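Local coordinates for pyridine nucleotide-disulphide oxidoreductase dimerisation region (Escherichia coli BL21, PDB 6KYY), which is an FAD-containing flavoprotein disulfide reductase, induced by hypochlorous acid and probably involved in resistance to reactive chlorine species, at residues A30-R35 / E320-G325; A106-N111 / E128-N133; T281-R286 / I294-D299. All coordinates share one frame; numbering follows the deposited sequence.

Contact 1 (30-35 with 320-325) lies at the surface, where two helix ends meet through apolar side chains alone. Contacts 2 (106-111 with 128-133) and 3 (281-286 with 294-299) are buried, and each packs a loop on one of two neighbouring parallel strands, 130-132 and 294-296. The backbone N and O of Ile-132 probably bond to Trp-295 O and to the N of Met-297, just past the strand. Both buried contacts also reach FAD, contact 2 at the adenine and a phosphate, contact 3 at the same phosphate group and the ribityl chain. Leu-321 of contact 1 packs on Phe-131 and Trp-295, tying the outer contact to the two inner ones.

Contact 1: residues A30-R35 / E320-G325; sequences AKAGWR and ELLGEG
Trp-34 and Leu-321 meet at about a right angle, the far end of the indole lying against the leucine: CH2 of Trp-34 is 3.9 Å from CB of Leu-321 and 4.2 Å from its CD1. The next residue, Leu-322, brings its CD2 within 4.3 Å of Trp-34 NE1, obliquely to the ring. Its other methyl, CD1, meets CB of Ala-32 at 4.2 Å. No hydrogen bond crosses the interface. A broad indole suits this place because it can touch two successive leucines, whereas the small Ala-32 offers a single methyl for Leu-322 CD1 to rest on.

Two helix ends position these side chains. Trp-34 has CG anti to its carbonyl carbon (chi1 -65°), and its CB already points toward 320-325. Just before it, Gly-33 closes helix 20-31 in a Schellman motif, with its N bonded to Ala-30 O at 3.3 Å. Its positive phi of 104° would press a CB against the preceding carbonyl oxygen, which accounts for glycine. Leu-322 is the first residue to leave helical geometry after helix 307-321, and Gly-323 follows with phi also positive, again a conformation that calls for glycine.

The contact thus joins the C-terminal ends of helices 20-31 and 307-321 at the surface of the protein. Leu-29 of the first helix touches both Trp-34 and Leu-321, Lys-129 packs on the same two residues, and Gln-12 and Ala-13 of strand 10-16 lie against the indole.

Contact 2: residues A106-N111 / E128-N133; sequences AEFINN and EKIFIN. With FAD (flavin-adenine dinucleotide), chain N.
Phe-108 lays its ring edge against the ends of two isoleucines, Ile-130 and Ile-132, on strand 130-132 of the mixed sheet in the FAD-binding part of this pyridine nucleotide-disulfide oxidoreductase. The tighter half is at Ile-132: CD1 lies 3.6 Å from Phe-108 CE2, near the plane of the ring, and CG1 backs it up. Ile-132 has CG1 anti to its carbonyl carbon (chi1 -65°), which carries the extended branch to the ring. Ile-130 reaches another part of the rim, its CD1 being 4.1 Å from Phe-108 CE1. Phenylalanine suits the site because its rim can serve two residues spaced by two along one strand, and the slim isoleucine ends fit against it. Ile-294 and Leu-114 also touch Phe-108 and Ile-130, completing an apolar environment.

Toward Asn-111 the contact is looser. The backbone O of Asn-111 lies 3.8 Å from Ile-130 CD1, while the Asn-111 side chain makes no contact with 128-133; a copper(II) ion lies about 4 Å from it. At the corner before the strand, Glu-128 is exposed and its CB is directed away from the loop, as suits a charged residue, whereas Lys-129 turns away from the loop to lay its chain on Trp-295.

The opposite ends of the segments reach FAD. Ala-106 reads the adenine through its backbone: its N donates to FAD N1A at 3.1 Å, and its O receives a weak bond from N6A. Asn-133 uses both ends of its buried amide, OD1 accepting from Gly-22 N and ND2 donating to Met-297 O. The same ND2 also makes a weak hydrogen bond to FAD O1P, 3.4 Å long with an N-H...O angle of 155°.

Contact 3: residues T281-R286 / I294-D299; sequences TVVDKR and IWAMGD. With FAD (flavin-adenine dinucleotide), chain N.
Two first torsions bring Thr-281 and Val-283 onto Ala-296: at 69° the threonine places OG1 between the backbone N and carbonyl carbon, and at -82° the valine holds CG1 anti to its carbonyl carbon. Ala-296 CB is the shared target, with Val-283 CG1 3.6 Å from it and Thr-281 OG1 also lying against this methyl. The hydroxyl is hydrogen-bonded to Val-300 O, so its polar need is met there. A single methyl suits a strand residue approached by both branched side chains. Farther along, Arg-286 O lies at the edge of the Trp-295 ring, 3.8 Å from CD1, without a hydrogen bond.

Beyond the strand the chain turns to FAD. Asp-299 N donates to O2P at 2.8 Å, and FAD O3' donates to Asp-299 OD2 at 2.9 Å. The aspartate thereby offers its backbone amide to phosphate and its carboxylate to a hydroxyl. Gly-298 has a positive phi that suits glycine, and without a side chain it lets FAD O2P come close.

Strand 294-296 runs parallel to strand 130-132, with Trp-295 stacked on Phe-131 and covered by Val-317 and Leu-321 of helix 307-321, while the 281-286 loop packs against Ala-296.

Contact 1: residues A30-R35 / E320-G325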
loop_
_atom_site.group_PDB
_atom_site.type_symbol
_atom_site.label_atom_id
_atom_site.label_comp_id
_atom_site.label_asym_id
_atom_site.label_seq_id
_atom_site.Cartn_x
_atom_site.Cartn_y
_atom_site.Cartn_z
ATOM N N ALA B 30 -30.422 13.642 1.925
ATOM C CA ALA B 30 -30.752 14.563 3.010
ATOM C C ALA B 30 -30.031 15.891 2.836
ATOM O O ALA B 30 -30.576 16.953 3.160
ATOM C CB ALA B 30 -30.399 13.939 4.356
ATOM N N LYS B 31 -28.797 15.849 2.331
ATOM C CA LYS B 31 -28.046 17.065 2.054
ATOM C C LYS B 31 -28.629 17.839 0.877
ATOM O O LYS B 31 -28.450 19.059 0.802
ATOM C CB LYS B 31 -26.580 16.701 1.802
ATOM C CG LYS B 31 -25.683 17.832 1.342
ATOM C CD LYS B 31 -24.697 17.331 0.300
ATOM C CE LYS B 31 -23.669 18.389 -0.053
ATOM N NZ LYS B 31 -22.345 17.780 -0.358
ATOM N N ALA B 32 -29.336 17.164 -0.027
ATOM C CA ALA B 32 -29.985 17.813 -1.156
ATOM C C ALA B 32 -31.399 18.284 -0.840
ATOM O O ALA B 32 -32.079 18.796 -1.736
ATOM C CB ALA B 32 -30.018 16.869 -2.362
ATOM N N GLY B 33 -31.857 18.123 0.403
ATOM C CA GLY B 33 -33.160 18.593 0.822
ATOM C C GLY B 33 -34.220 17.522 0.958
ATOM O O GLY B 33 -35.301 17.810 1.486
ATOM N N TRP B 34 -33.944 16.299 0.511
ATOM C CA TRP B 34 -34.945 15.241 0.533
ATOM C C TRP B 34 -35.229 14.782 1.959
ATOM O O TRP B 34 -34.342 14.754 2.816
ATOM C CB TRP B 34 -34.482 14.043 -0.298
ATOM C CG TRP B 34 -34.338 14.299 -1.772
ATOM C CD1 TRP B 34 -33.927 15.454 -2.373
ATOM C CD2 TRP B 34 -34.591 13.366 -2.830
ATOM N NE1 TRP B 34 -33.916 15.300 -3.738
ATOM C CE2 TRP B 34 -34.319 14.026 -4.044
ATOM C CE3 TRP B 34 -35.024 12.038 -2.867
ATOM C CZ2 TRP B 34 -34.467 13.403 -5.283
ATOM C CZ3 TRP B 34 -35.171 11.420 -4.096
ATOM C CH2 TRP B 34 -34.893 12.104 -5.288
ATOM N N ARG B 35 -36.486 14.416 2.207
ATOM C CA ARG B 35 -36.884 13.788 3.463
ATOM C C ARG B 35 -36.633 12.289 3.334
ATOM O O ARG B 35 -37.342 11.595 2.597
ATOM C CB ARG B 35 -38.347 14.081 3.782
ATOM C CG ARG B 35 -38.761 13.700 5.197
ATOM C CD ARG B 35 -40.096 14.320 5.582
ATOM N NE ARG B 35 -41.039 13.315 6.066
ATOM C CZ ARG B 35 -41.034 12.821 7.299
ATOM N NH1 ARG B 35 -40.136 13.240 8.182
ATOM N NH2 ARG B 35 -41.926 11.904 7.652
ATOM N N GLU B 320 -28.761 9.497 -11.271
ATOM C CA GLU B 320 -30.102 9.584 -11.834
ATOM C C GLU B 320 -30.991 10.552 -11.062
ATOM O O GLU B 320 -31.747 11.317 -11.670
ATOM C CB GLU B 320 -30.755 8.200 -11.869
ATOM C CG GLU B 320 -32.131 8.190 -12.515
ATOM C CD GLU B 320 -32.616 6.795 -12.844
ATOM O OE1 GLU B 320 -32.504 6.386 -14.018
ATOM O OE2 GLU B 320 -33.114 6.108 -11.928
ATOM N N LEU B 321 -30.910 10.538 -9.731
ATOM C CA LEU B 321 -31.786 11.376 -8.922
ATOM C C LEU B 321 -31.305 12.819 -8.842
ATOM O O LEU B 321 -32.126 13.732 -8.700
ATOM C CB LEU B 321 -31.912 10.800 -7.511
ATOM C CG LEU B 321 -32.249 9.314 -7.390
ATOM C CD1 LEU B 321 -32.283 8.897 -5.929
ATOM C CD2 LEU B 321 -33.572 9.006 -8.072
ATOM N N LEU B 322 -29.995 13.051 -8.927
ATOM C CA LEU B 322 -29.438 14.377 -8.698
ATOM C C LEU B 322 -28.824 15.000 -9.948
ATOM O O LEU B 322 -28.166 16.041 -9.847
ATOM C CB LEU B 322 -28.413 14.320 -7.562
ATOM C CG LEU B 322 -29.017 13.982 -6.194
ATOM C CD1 LEU B 322 -28.057 14.318 -5.063
ATOM C CD2 LEU B 322 -30.349 14.696 -5.994
ATOM N N GLY B 323 -29.017 14.400 -11.116
ATOM C CA GLY B 323 -28.746 15.067 -12.374
ATOM C C GLY B 323 -27.549 14.487 -13.110
ATOM O O GLY B 323 -26.902 13.535 -12.670
ATOM N N GLU B 324 -27.270 15.117 -14.258
ATOM C CA GLU B 324 -26.220 14.714 -15.201
ATOM C C GLU B 324 -26.575 13.406 -15.907
ATOM O O GLU B 324 -25.717 12.558 -16.148
ATOM C CB GLU B 324 -24.845 14.614 -14.530
ATOM C CG GLU B 324 -23.677 14.901 -15.472
ATOM C CD GLU B 324 -23.001 13.637 -15.973
ATOM O OE1 GLU B 324 -22.458 13.657 -17.098
ATOM O OE2 GLU B 324 -23.017 12.622 -15.244
ATOM N N GLY B 325 -27.847 13.246 -16.250
ATOM C CA GLY B 325 -28.260 12.078 -16.996
ATOM C C GLY B 325 -28.088 10.779 -16.239
ATOM O O GLY B 325 -28.836 10.505 -15.296
#

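Contact 2: residues A106-N111 / E128-N133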
loop_
_atom_site.group_PDB
_atom_site.type_symbol
_atom_site.label_atom_id
_atom_site.label_comp_id
_atom_site.label_asym_id
_atom_site.label_seq_id
_atom_site.Cartn_x
_atom_site.Cartn_y
_atom_site.Cartn_z
ATOM N N ALA B 106 -38.025 -4.463 8.111
ATOM C CA ALA B 106 -38.927 -3.964 7.085
ATOM C C ALA B 106 -39.516 -5.105 6.264
ATOM O O ALA B 106 -38.883 -6.142 6.049
ATOM C CB ALA B 106 -38.201 -2.982 6.164
ATOM N N GLU B 107 -40.746 -4.895 5.800
ATOM C CA GLU B 107 -41.470 -5.884 5.015
ATOM C C GLU B 107 -42.394 -5.149 4.057
ATOM O O GLU B 107 -43.073 -4.199 4.458
ATOM C CB GLU B 107 -42.270 -6.827 5.921
ATOM C CG GLU B 107 -43.028 -7.920 5.190
ATOM C CD GLU B 107 -44.144 -8.511 6.030
ATOM O OE1 GLU B 107 -45.237 -7.909 6.076
ATOM O OE2 GLU B 107 -43.927 -9.572 6.652
ATOM N N PHE B 108 -42.413 -5.582 2.799
ATOM C CA PHE B 108 -43.193 -4.909 1.766
ATOM C C PHE B 108 -44.669 -5.255 1.931
ATOM O O PHE B 108 -45.065 -6.414 1.771
ATOM C CB PHE B 108 -42.699 -5.303 0.378
ATOM C CG PHE B 108 -41.620 -4.408 -0.165
ATOM C CD1 PHE B 108 -41.901 -3.103 -0.535
ATOM C CD2 PHE B 108 -40.326 -4.877 -0.317
ATOM C CE1 PHE B 108 -40.910 -2.279 -1.038
ATOM C CE2 PHE B 108 -39.331 -4.059 -0.820
ATOM C CZ PHE B 108 -39.623 -2.758 -1.182
ATOM N N ILE B 109 -45.482 -4.252 2.265
ATOM C CA ILE B 109 -46.927 -4.394 2.125
ATOM C C ILE B 109 -47.335 -4.151 0.680
ATOM O O ILE B 109 -48.157 -4.883 0.118
ATOM C CB ILE B 109 -47.660 -3.429 3.078
ATOM C CG1 ILE B 109 -47.510 -3.873 4.533
ATOM C CG2 ILE B 109 -49.131 -3.315 2.701
ATOM C CD1 ILE B 109 -47.835 -2.777 5.526
ATOM N N ASN B 110 -46.750 -3.131 0.058
ATOM C CA ASN B 110 -47.119 -2.689 -1.276
ATOM C C ASN B 110 -45.845 -2.325 -2.024
ATOM O O ASN B 110 -44.736 -2.676 -1.613
ATOM C CB ASN B 110 -48.082 -1.499 -1.195
ATOM C CG ASN B 110 -49.456 -1.838 -1.697
ATOM O OD1 ASN B 110 -49.757 -3.003 -1.948
ATOM N ND2 ASN B 110 -50.304 -0.827 -1.845
ATOM N N ASN B 111 -46.007 -1.612 -3.135
ATOM C CA ASN B 111 -44.889 -0.945 -3.782
ATOM C C ASN B 111 -44.733 0.496 -3.314
ATOM O O ASN B 111 -43.872 1.214 -3.831
ATOM C CB ASN B 111 -45.046 -0.996 -5.307
ATOM C CG ASN B 111 -46.209 -0.163 -5.806
ATOM O OD1 ASN B 111 -47.374 -0.494 -5.574
ATOM N ND2 ASN B 111 -45.899 0.918 -6.510
ATOM N N GLU B 128 -42.138 7.761 -1.670
ATOM C CA GLU B 128 -42.208 8.126 -3.081
ATOM C C GLU B 128 -41.246 7.281 -3.904
ATOM O O GLU B 128 -41.589 6.817 -4.998
ATOM C CB GLU B 128 -41.896 9.613 -3.253
ATOM C CG GLU B 128 -43.113 10.519 -3.263
ATOM C CD GLU B 128 -42.751 11.979 -3.068
ATOM O OE1 GLU B 128 -43.673 12.817 -2.986
ATOM O OE2 GLU B 128 -41.543 12.289 -2.996
ATOM N N LYS B 129 -40.032 7.083 -3.396
ATOM C CA LYS B 129 -39.058 6.162 -3.959
ATOM C C LYS B 129 -38.527 5.285 -2.836
ATOM O O LYS B 129 -38.357 5.751 -1.706
ATOM C CB LYS B 129 -37.895 6.902 -4.637
ATOM C CG LYS B 129 -38.297 8.129 -5.441
ATOM C CD LYS B 129 -37.094 8.721 -6.160
ATOM C CE LYS B 129 -37.504 9.789 -7.162
ATOM N NZ LYS B 129 -38.983 9.902 -7.293
ATOM N N ILE B 130 -38.278 4.015 -3.142
ATOM C CA ILE B 130 -37.767 3.063 -2.163
ATOM C C ILE B 130 -36.539 2.379 -2.745
ATOM O O ILE B 130 -36.516 2.019 -3.926
ATOM C CB ILE B 130 -38.837 2.028 -1.755
ATOM C CG1 ILE B 130 -40.152 2.731 -1.408
ATOM C CG2 ILE B 130 -38.358 1.203 -0.574
ATOM C CD1 ILE B 130 -41.302 1.790 -1.132
ATOM N N PHE B 131 -35.515 2.202 -1.912
ATOM C CA PHE B 131 -34.222 1.675 -2.339
ATOM C C PHE B 131 -33.883 0.460 -1.484
ATOM O O PHE B 131 -33.683 0.585 -0.271
ATOM C CB PHE B 131 -33.136 2.747 -2.229
ATOM C CG PHE B 131 -33.491 4.042 -2.908
ATOM C CD1 PHE B 131 -34.247 5.003 -2.253
ATOM C CD2 PHE B 131 -33.067 4.302 -4.200
ATOM C CE1 PHE B 131 -34.575 6.192 -2.875
ATOM C CE2 PHE B 131 -33.391 5.491 -4.828
ATOM C CZ PHE B 131 -34.147 6.436 -4.164
ATOM N N ILE B 132 -33.817 -0.708 -2.116
ATOM C CA ILE B 132 -33.533 -1.955 -1.413
ATOM C C ILE B 132 -32.026 -2.087 -1.228
ATOM O O ILE B 132 -31.264 -2.047 -2.199
ATOM C CB ILE B 132 -34.107 -3.158 -2.174
ATOM C CG1 ILE B 132 -35.635 -3.083 -2.211
ATOM C CG2 ILE B 132 -33.640 -4.462 -1.542
ATOM C CD1 ILE B 132 -36.300 -4.346 -2.718
ATOM N N ASN B 133 -31.594 -2.254 0.022
ATOM C CA ASN B 133 -30.178 -2.311 0.371
ATOM C C ASN B 133 -29.951 -3.296 1.511
ATOM O O ASN B 133 -29.219 -3.013 2.464
ATOM C CB ASN B 133 -29.654 -0.923 0.743
ATOM C CG ASN B 133 -28.139 -0.847 0.743
ATOM O OD1 ASN B 133 -27.554 0.048 1.350
ATOM N ND2 ASN B 133 -27.498 -1.789 0.063
HETATM P PA FAD N . -24.958 -4.589 3.720
HETATM O O1A FAD N . -24.958 -6.071 3.706
HETATM O O2A FAD N . -23.627 -3.925 4.090
HETATM O O5B FAD N . -26.090 -4.047 4.663
HETATM C C5B FAD N . -27.206 -4.879 5.046
HETATM C C4B FAD N . -27.948 -4.200 6.171
HETATM O O4B FAD N . -29.373 -4.278 5.936
HETATM C C3B FAD N . -27.700 -4.788 7.561
HETATM O O3B FAD N . -27.488 -3.751 8.512
HETATM C C2B FAD N . -28.984 -5.574 7.843
HETATM O O2B FAD N . -29.278 -5.625 9.235
HETATM C C1B FAD N . -30.016 -4.725 7.108
HETATM N N9A FAD N . -31.230 -5.443 6.729
HETATM C C8A FAD N . -31.313 -6.665 6.116
HETATM N N7A FAD N . -32.542 -7.070 5.895
HETATM C C5A FAD N . -33.322 -6.042 6.401
HETATM C C6A FAD N . -34.716 -5.854 6.476
HETATM N N6A FAD N . -35.610 -6.736 6.020
HETATM N N1A FAD N . -35.167 -4.712 7.042
HETATM C C2A FAD N . -34.278 -3.826 7.499
HETATM N N3A FAD N . -32.945 -3.895 7.484
HETATM C C4A FAD N . -32.527 -5.032 6.918
HETATM N N1 FAD N . -16.171 -6.653 0.605
HETATM C C2 FAD N . -15.058 -6.034 0.111
HETATM O O2 FAD N . -15.136 -5.158 -0.758
HETATM N N3 FAD N . -13.808 -6.388 0.588
HETATM C C4 FAD N . -13.542 -7.352 1.539
HETATM O O4 FAD N . -12.384 -7.570 1.890
HETATM C C4X FAD N . -14.731 -8.007 2.055
HETATM N N5 FAD N . -14.579 -8.907 2.982
HETATM C C5X FAD N . -15.714 -9.527 3.479
HETATM C C6 FAD N . -15.566 -10.508 4.458
HETATM C C7 FAD N . -16.674 -11.160 4.990
HETATM C C7M FAD N . -16.476 -12.213 6.047
HETATM C C8 FAD N . -17.959 -10.828 4.533
HETATM C C8M FAD N . -19.178 -11.514 5.088
HETATM C C9 FAD N . -18.111 -9.850 3.554
HETATM C C9A FAD N . -17.001 -9.200 3.027
HETATM N N10 FAD N . -17.120 -8.201 2.040
HETATM C C10 FAD N . -16.005 -7.584 1.529
HETATM C "C1'" FAD N . -18.439 -7.817 1.515
HETATM C "C2'" FAD N . -19.055 -6.625 2.241
HETATM O "O2'" FAD N . -19.312 -6.955 3.606
HETATM C "C3'" FAD N . -20.373 -6.251 1.559
HETATM O "O3'" FAD N . -20.279 -6.553 0.172
HETATM C "C4'" FAD N . -20.771 -4.784 1.721
HETATM O "O4'" FAD N . -21.119 -4.532 3.083
HETATM C "C5'" FAD N . -21.906 -4.382 0.802
HETATM O "O5'" FAD N . -23.162 -4.703 1.437
HETATM P P FAD N . -24.502 -4.003 0.996
HETATM O O1P FAD N . -24.228 -2.535 0.655
HETATM O O2P FAD N . -25.159 -4.772 -0.083
HETATM O O3P FAD N . -25.400 -4.032 2.303
#

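Contact 3: residues T281-R286 / I294-D299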
loop_
_atom_site.group_PDB
_atom_site.type_symbol
_atom_site.label_atom_id
_atom_site.label_comp_id
_atom_site.label_asym_id
_atom_site.label_seq_id
_atom_site.Cartn_x
_atom_site.Cartn_y
_atom_site.Cartn_z
ATOM N N THR B 281 -32.646 -9.783 -6.305
ATOM C CA THR B 281 -33.532 -8.871 -7.014
ATOM C C THR B 281 -32.952 -8.555 -8.387
ATOM O O THR B 281 -31.773 -8.203 -8.506
ATOM C CB THR B 281 -33.717 -7.584 -6.213
ATOM O OG1 THR B 281 -32.485 -6.852 -6.203
ATOM C CG2 THR B 281 -34.117 -7.901 -4.781
ATOM N N VAL B 282 -33.775 -8.685 -9.424
ATOM C CA VAL B 282 -33.333 -8.389 -10.783
ATOM C C VAL B 282 -33.346 -6.880 -10.993
ATOM O O VAL B 282 -34.239 -6.173 -10.506
ATOM C CB VAL B 282 -34.210 -9.128 -11.813
ATOM C CG1 VAL B 282 -34.368 -10.590 -11.413
ATOM C CG2 VAL B 282 -35.574 -8.472 -11.957
ATOM N N VAL B 283 -32.335 -6.372 -11.702
ATOM C CA VAL B 283 -32.110 -4.936 -11.809
ATOM C C VAL B 283 -31.619 -4.576 -13.204
ATOM O O VAL B 283 -31.092 -5.410 -13.944
ATOM C CB VAL B 283 -31.101 -4.429 -10.754
ATOM C CG1 VAL B 283 -31.790 -4.209 -9.422
ATOM C CG2 VAL B 283 -29.948 -5.410 -10.611
ATOM N N ASP B 284 -31.792 -3.303 -13.547
ATOM C CA ASP B 284 -31.289 -2.741 -14.792
ATOM C C ASP B 284 -29.771 -2.595 -14.712
ATOM O O ASP B 284 -29.119 -3.016 -13.751
ATOM C CB ASP B 284 -31.934 -1.383 -15.061
ATOM C CG ASP B 284 -33.305 -1.492 -15.684
ATOM O OD1 ASP B 284 -33.769 -2.626 -15.923
ATOM O OD2 ASP B 284 -33.919 -0.434 -15.935
ATOM N N LYS B 285 -29.191 -1.979 -15.743
ATOM C CA LYS B 285 -27.881 -1.363 -15.587
ATOM C C LYS B 285 -27.960 -0.083 -14.768
ATOM O O LYS B 285 -26.919 0.458 -14.380
ATOM C CB LYS B 285 -27.259 -1.076 -16.957
ATOM C CG LYS B 285 -28.219 -0.482 -17.980
ATOM C CD LYS B 285 -27.581 0.670 -18.742
ATOM C CE LYS B 285 -28.382 1.035 -19.984
ATOM N NZ LYS B 285 -27.602 1.875 -20.940
ATOM N N ARG B 286 -29.171 0.407 -14.503
ATOM C CA ARG B 286 -29.410 1.535 -13.618
ATOM C C ARG B 286 -29.968 1.097 -12.271
ATOM O O ARG B 286 -30.527 1.922 -11.540
ATOM C CB ARG B 286 -30.359 2.527 -14.284
ATOM C CG ARG B 286 -29.877 3.006 -15.628
ATOM C CD ARG B 286 -31.000 3.006 -16.651
ATOM N NE ARG B 286 -31.002 1.799 -17.468
ATOM C CZ ARG B 286 -31.489 1.737 -18.702
ATOM N NH1 ARG B 286 -32.005 2.822 -19.265
ATOM N NH2 ARG B 286 -31.451 0.597 -19.377
ATOM N N ILE B 294 -38.716 1.768 -7.376
ATOM C CA ILE B 294 -38.048 0.880 -6.431
ATOM C C ILE B 294 -36.682 0.527 -7.002
ATOM O O ILE B 294 -36.584 0.018 -8.127
ATOM C CB ILE B 294 -38.867 -0.389 -6.149
ATOM C CG1 ILE B 294 -40.135 -0.053 -5.356
ATOM C CG2 ILE B 294 -38.006 -1.423 -5.425
ATOM C CD1 ILE B 294 -39.894 0.232 -3.892
ATOM N N TRP B 295 -35.634 0.801 -6.234
ATOM C CA TRP B 295 -34.267 0.480 -6.611
ATOM C C TRP B 295 -33.731 -0.641 -5.732
ATOM O O TRP B 295 -34.251 -0.915 -4.647
ATOM C CB TRP B 295 -33.352 1.705 -6.485
ATOM C CG TRP B 295 -33.523 2.739 -7.554
ATOM C CD1 TRP B 295 -32.698 2.960 -8.617
ATOM C CD2 TRP B 295 -34.571 3.709 -7.652
ATOM N NE1 TRP B 295 -33.172 4.001 -9.376
ATOM C CE2 TRP B 295 -34.321 4.479 -8.805
ATOM C CE3 TRP B 295 -35.700 4.000 -6.879
ATOM C CZ2 TRP B 295 -35.158 5.519 -9.205
ATOM C CZ3 TRP B 295 -36.527 5.034 -7.277
ATOM C CH2 TRP B 295 -36.254 5.780 -8.429
ATOM N N ALA B 296 -32.671 -1.284 -6.213
ATOM C CA ALA B 296 -31.938 -2.275 -5.439
ATOM C C ALA B 296 -30.450 -1.997 -5.583
ATOM O O ALA B 296 -29.965 -1.756 -6.693
ATOM C CB ALA B 296 -32.264 -3.699 -5.893
ATOM N N MET B 297 -29.734 -2.025 -4.462
ATOM C CA MET B 297 -28.309 -1.740 -4.446
ATOM C C MET B 297 -27.597 -2.762 -3.575
ATOM O O MET B 297 -28.139 -3.231 -2.572
ATOM C CB MET B 297 -28.022 -0.326 -3.921
ATOM C CG MET B 297 -28.458 0.797 -4.846
ATOM S SD MET B 297 -28.606 2.367 -3.973
ATOM C CE MET B 297 -29.613 1.879 -2.576
ATOM N N GLY B 298 -26.377 -3.101 -3.970
ATOM C CA GLY B 298 -25.538 -3.965 -3.165
ATOM C C GLY B 298 -25.724 -5.439 -3.468
ATOM O O GLY B 298 -26.229 -5.847 -4.518
ATOM N N ASP B 299 -25.309 -6.258 -2.497
ATOM C CA ASP B 299 -25.301 -7.709 -2.656
ATOM C C ASP B 299 -26.692 -8.300 -2.836
ATOM O O ASP B 299 -26.801 -9.474 -3.207
ATOM C CB ASP B 299 -24.615 -8.358 -1.454
ATOM C CG ASP B 299 -23.297 -7.694 -1.107
ATOM O OD1 ASP B 299 -22.731 -7.001 -1.978
ATOM O OD2 ASP B 299 -22.829 -7.865 0.039
HETATM P PA FAD N . -24.958 -4.589 3.720
HETATM O O1A FAD N . -24.958 -6.071 3.706
HETATM O O2A FAD N . -23.627 -3.925 4.090
HETATM O O5B FAD N . -26.090 -4.047 4.663
HETATM C C5B FAD N . -27.206 -4.879 5.046
HETATM C C4B FAD N . -27.948 -4.200 6.171
HETATM O O4B FAD N . -29.373 -4.278 5.936
HETATM C C3B FAD N . -27.700 -4.788 7.561
HETATM O O3B FAD N . -27.488 -3.751 8.512
HETATM C C2B FAD N . -28.984 -5.574 7.843
HETATM O O2B FAD N . -29.278 -5.625 9.235
HETATM C C1B FAD N . -30.016 -4.725 7.108
HETATM N N9A FAD N . -31.230 -5.443 6.729
HETATM C C8A FAD N . -31.313 -6.665 6.116
HETATM N N7A FAD N . -32.542 -7.070 5.895
HETATM C C5A FAD N . -33.322 -6.042 6.401
HETATM C C6A FAD N . -34.716 -5.854 6.476
HETATM N N6A FAD N . -35.610 -6.736 6.020
HETATM N N1A FAD N . -35.167 -4.712 7.042
HETATM C C2A FAD N . -34.278 -3.826 7.499
HETATM N N3A FAD N . -32.945 -3.895 7.484
HETATM C C4A FAD N . -32.527 -5.032 6.918
HETATM N N1 FAD N . -16.171 -6.653 0.605
HETATM C C2 FAD N . -15.058 -6.034 0.111
HETATM O O2 FAD N . -15.136 -5.158 -0.758
HETATM N N3 FAD N . -13.808 -6.388 0.588
HETATM C C4 FAD N . -13.542 -7.352 1.539
HETATM O O4 FAD N . -12.384 -7.570 1.890
HETATM C C4X FAD N . -14.731 -8.007 2.055
HETATM N N5 FAD N . -14.579 -8.907 2.982
HETATM C C5X FAD N . -15.714 -9.527 3.479
HETATM C C6 FAD N . -15.566 -10.508 4.458
HETATM C C7 FAD N . -16.674 -11.160 4.990
HETATM C C7M FAD N . -16.476 -12.213 6.047
HETATM C C8 FAD N . -17.959 -10.828 4.533
HETATM C C8M FAD N . -19.178 -11.514 5.088
HETATM C C9 FAD N . -18.111 -9.850 3.554
HETATM C C9A FAD N . -17.001 -9.200 3.027
HETATM N N10 FAD N . -17.120 -8.201 2.040
HETATM C C10 FAD N . -16.005 -7.584 1.529
HETATM C "C1'" FAD N . -18.439 -7.817 1.515
HETATM C "C2'" FAD N . -19.055 -6.625 2.241
HETATM O "O2'" FAD N . -19.312 -6.955 3.606
HETATM C "C3'" FAD N . -20.373 -6.251 1.559
HETATM O "O3'" FAD N . -20.279 -6.553 0.172
HETATM C "C4'" FAD N . -20.771 -4.784 1.721
HETATM O "O4'" FAD N . -21.119 -4.532 3.083
HETATM C "C5'" FAD N . -21.906 -4.382 0.802
HETATM O "O5'" FAD N . -23.162 -4.703 1.437
HETATM P P FAD N . -24.502 -4.003 0.996
HETATM O O1P FAD N . -24.228 -2.535 0.655
HETATM O O2P FAD N . -25.159 -4.772 -0.083
HETATM O O3P FAD N . -25.400 -4.032 2.303
#